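Local coordinates for protein F420-dependent alcohol dehydrogenase (Methanoculleus thermophilus, PDB 1RHC) that oxidises secondary alcohols to ketones with the deazaflavin coenzyme F420 as hydride acceptor, as a member of the bacterial luciferase family, at residues A23-K28 and G317-K322. Residues are numbered along the deposited sequence; the frame is centred on the assembly and turned at random.
Sequences AIRAEK and GIDIFK
The guanidinium of Arg25 presents an edge, not a face, to the carboxylate of Asp319, whose CG lies in the guanidinium plane. The grip is side-on and two-pronged. NE of Arg25 donates a nearly straight bond to OD1 of Asp319 at 3.0 Å. NH2 of Arg25 donates to OD2 of Asp319, also at 3.0 Å but less straight. NE meets OD1 on the syn side, well out of the carboxylate plane, whereas NH2 uses the syn lone pair of OD2; the two planes are turned 38° apart. Arg25 gets there because CG stands anti to the backbone N (chi1 -171°) and the chain runs on extended, long enough to bridge the gap between helices.

Beneath this salt bridge, Ile318 supplies the apolar layer. Its CG2 lies 3.9 Å from CG of Arg25, and its CD1 touches CD of Arg25. Alanine's lack of a longer side chain lets CG2 of Ile318 come up to the helix backbone at CA of Ala26. The first helix of the TIM barrel, 16-29, thus meets helix 314-319, which follows the last strand, as expected where the barrel closes between strands 304-309 and 4-8. A methionine in place of Arg25 would probably leave the Asp319 carboxylate without its cation and both bonds across this contact. Aspartate's two oxygens match NE and NH2 one to one, so the pairing is likely to fix the guanidinium's turn and offset both charges.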
ATOM      1  N   ALA A  23       4.384   7.437 -16.791  1.00 15.99           N
ATOM      2  CA  ALA A  23       3.305   6.489 -17.040  1.00 14.73           C
ATOM      3  C   ALA A  23       2.166   7.123 -17.848  1.00 17.88           C
ATOM      4  O   ALA A  23       1.603   6.519 -18.754  1.00 18.15           O
ATOM      5  CB  ALA A  23       2.771   5.911 -15.692  1.00 17.46           C
ATOM      6  N   ILE A  24       1.812   8.349 -17.509  1.00 15.11           N
ATOM      7  CA  ILE A  24       0.770   9.066 -18.239  1.00 17.44           C
ATOM      8  C   ILE A  24       1.220   9.280 -19.701  1.00 16.76           C
ATOM      9  O   ILE A  24       0.450   9.062 -20.636  1.00 19.92           O
ATOM     10  CB  ILE A  24       0.509  10.435 -17.581  1.00 16.39           C
ATOM     11  CG1 ILE A  24      -0.130  10.217 -16.206  1.00 19.07           C
ATOM     12  CG2 ILE A  24      -0.393  11.300 -18.499  1.00 18.37           C
ATOM     13  CD1 ILE A  24      -0.113  11.477 -15.305  1.00 25.06           C
ATOM     14  N   ARG A  25       2.463   9.689 -19.890  1.00 15.83           N
ATOM     15  CA  ARG A  25       2.979   9.909 -21.252  1.00 17.43           C
ATOM     16  C   ARG A  25       3.048   8.577 -22.048  1.00 21.37           C
ATOM     17  O   ARG A  25       2.779   8.549 -23.253  1.00 18.65           O
ATOM     18  CB  ARG A  25       4.371  10.570 -21.170  1.00 20.39           C
ATOM     19  CG  ARG A  25       4.947  11.065 -22.537  1.00 27.75           C
ATOM     20  CD  ARG A  25       6.229  11.904 -22.324  1.00 39.60           C
ATOM     21  NE  ARG A  25       6.713  12.621 -23.515  1.00 41.15           N
ATOM     22  CZ  ARG A  25       7.022  13.926 -23.536  1.00 40.18           C
ATOM     23  NH1 ARG A  25       6.901  14.673 -22.453  1.00 37.77           N
ATOM     24  NH2 ARG A  25       7.456  14.491 -24.647  1.00 40.94           N
ATOM     25  N   ALA A  26       3.418   7.487 -21.375  1.00 17.09           N
ATOM     26  CA  ALA A  26       3.508   6.172 -22.014  1.00 17.94           C
ATOM     27  C   ALA A  26       2.145   5.761 -22.522  1.00 16.14           C
ATOM     28  O   ALA A  26       2.021   5.220 -23.619  1.00 19.99           O
ATOM     29  CB  ALA A  26       4.012   5.126 -21.019  1.00 16.40           C
ATOM     30  N   GLU A  27       1.120   6.000 -21.720  1.00 16.37           N
ATOM     31  CA  GLU A  27      -0.239   5.640 -22.139  1.00 14.87           C
ATOM     32  C   GLU A  27      -0.619   6.411 -23.398  1.00 25.16           C
ATOM     33  O   GLU A  27      -1.204   5.860 -24.343  1.00 18.58           O
ATOM     34  CB  GLU A  27      -1.242   5.973 -21.038  1.00 19.42           C
ATOM     35  CG  GLU A  27      -2.668   5.729 -21.489  1.00 20.41           C
ATOM     36  CD  GLU A  27      -3.661   5.730 -20.338  1.00 25.04           C
ATOM     37  OE1 GLU A  27      -4.283   4.682 -20.094  1.00 28.64           O
ATOM     38  OE2 GLU A  27      -3.842   6.780 -19.698  1.00 26.13           O
ATOM     39  N   LYS A  28      -0.288   7.695 -23.407  1.00 17.81           N
ATOM     40  CA  LYS A  28      -0.629   8.522 -24.564  1.00 19.61           C
ATOM     41  C   LYS A  28       0.078   8.084 -25.838  1.00 19.54           C
ATOM     42  O   LYS A  28      -0.490   8.147 -26.922  1.00 23.37           O
ATOM     43  CB  LYS A  28      -0.310   9.986 -24.248  1.00 22.66           C
ATOM     44  CG  LYS A  28      -1.321  10.573 -23.242  1.00 34.74           C
ATOM     45  CD  LYS A  28      -1.010  12.016 -22.832  1.00 43.74           C
ATOM     46  CE  LYS A  28      -2.054  12.503 -21.821  1.00 47.52           C
ATOM     47  NZ  LYS A  28      -1.772  13.865 -21.295  1.00 52.97           N
ATOM     48  N   GLY A 317      13.041   8.873 -24.910  1.00 19.62           N
ATOM     49  CA  GLY A 317      12.982   7.422 -24.713  1.00 19.12           C
ATOM     50  C   GLY A 317      11.541   6.917 -24.722  1.00 21.35           C
ATOM     51  O   GLY A 317      11.272   5.757 -25.031  1.00 19.60           O
ATOM     52  N   ILE A 318      10.604   7.765 -24.342  1.00 14.98           N
ATOM     53  CA  ILE A 318       9.195   7.376 -24.394  1.00 15.12           C
ATOM     54  C   ILE A 318       8.613   7.691 -25.767  1.00 18.85           C
ATOM     55  O   ILE A 318       7.960   6.847 -26.399  1.00 18.63           O
ATOM     56  CB  ILE A 318       8.323   8.145 -23.331  1.00 16.78           C
ATOM     57  CG1 ILE A 318       8.835   7.857 -21.915  1.00 16.90           C
ATOM     58  CG2 ILE A 318       6.852   7.740 -23.479  1.00 18.76           C
ATOM     59  CD1 ILE A 318       8.221   8.721 -20.838  1.00 21.43           C
ATOM     60  N   ASP A 319       8.830   8.928 -26.231  1.00 19.03           N
ATOM     61  CA  ASP A 319       8.269   9.418 -27.501  1.00 19.41           C
ATOM     62  C   ASP A 319       8.598   8.595 -28.732  1.00 14.86           C
ATOM     63  O   ASP A 319       7.773   8.456 -29.629  1.00 18.58           O
ATOM     64  CB  ASP A 319       8.786  10.840 -27.789  1.00 27.35           C
ATOM     65  CG  ASP A 319       8.136  11.851 -26.943  1.00 42.36           C
ATOM     66  OD1 ASP A 319       7.094  11.538 -26.318  1.00 39.85           O
ATOM     67  OD2 ASP A 319       8.666  12.962 -26.908  1.00 25.84           O
ATOM     68  N   ILE A 320       9.832   8.135 -28.787  1.00 19.07           N
ATOM     69  CA  ILE A 320      10.290   7.369 -29.946  1.00 17.57           C
ATOM     70  C   ILE A 320       9.460   6.104 -30.131  1.00 21.28           C
ATOM     71  O   ILE A 320       9.440   5.539 -31.217  1.00 19.44           O
ATOM     72  CB  ILE A 320      11.805   7.055 -29.825  1.00 19.68           C
ATOM     73  CG1 ILE A 320      12.379   6.641 -31.199  1.00 25.18           C
ATOM     74  CG2 ILE A 320      12.056   5.947 -28.829  1.00 24.03           C
ATOM     75  CD1 ILE A 320      12.381   7.747 -32.204  1.00 30.98           C
ATOM     76  N   PHE A 321       8.733   5.671 -29.091  1.00 22.23           N
ATOM     77  CA  PHE A 321       7.910   4.473 -29.266  1.00 20.68           C
ATOM     78  C   PHE A 321       6.693   4.680 -30.143  1.00 22.66           C
ATOM     79  O   PHE A 321       6.038   3.714 -30.522  1.00 23.00           O
ATOM     80  CB  PHE A 321       7.561   3.806 -27.917  1.00 17.02           C
ATOM     81  CG  PHE A 321       8.664   2.882 -27.427  1.00 22.01           C
ATOM     82  CD1 PHE A 321       9.845   3.395 -26.905  1.00 20.36           C
ATOM     83  CD2 PHE A 321       8.559   1.505 -27.597  1.00 24.51           C
ATOM     84  CE1 PHE A 321      10.906   2.574 -26.569  1.00 25.43           C
ATOM     85  CE2 PHE A 321       9.623   0.665 -27.262  1.00 20.67           C
ATOM     86  CZ  PHE A 321      10.793   1.185 -26.754  1.00 25.67           C
ATOM     87  N   LYS A 322       6.390   5.935 -30.494  1.00 18.14           N
ATOM     88  CA  LYS A 322       5.310   6.185 -31.441  1.00 17.09           C
ATOM     89  C   LYS A 322       5.727   5.493 -32.775  1.00 19.64           C
ATOM     90  O   LYS A 322       4.884   5.070 -33.565  1.00 23.79           O
ATOM     91  CB  LYS A 322       5.136   7.689 -31.694  1.00 22.17           C
ATOM     92  CG  LYS A 322       4.534   8.459 -30.505  1.00 28.62           C
ATOM     93  CD  LYS A 322       4.401   9.961 -30.807  1.00 27.08           C
ATOM     94  CE  LYS A 322       3.308  10.239 -31.828  1.00 25.23           C
ATOM     95  NZ  LYS A 322       1.925  10.181 -31.247  1.00 31.71           N
TER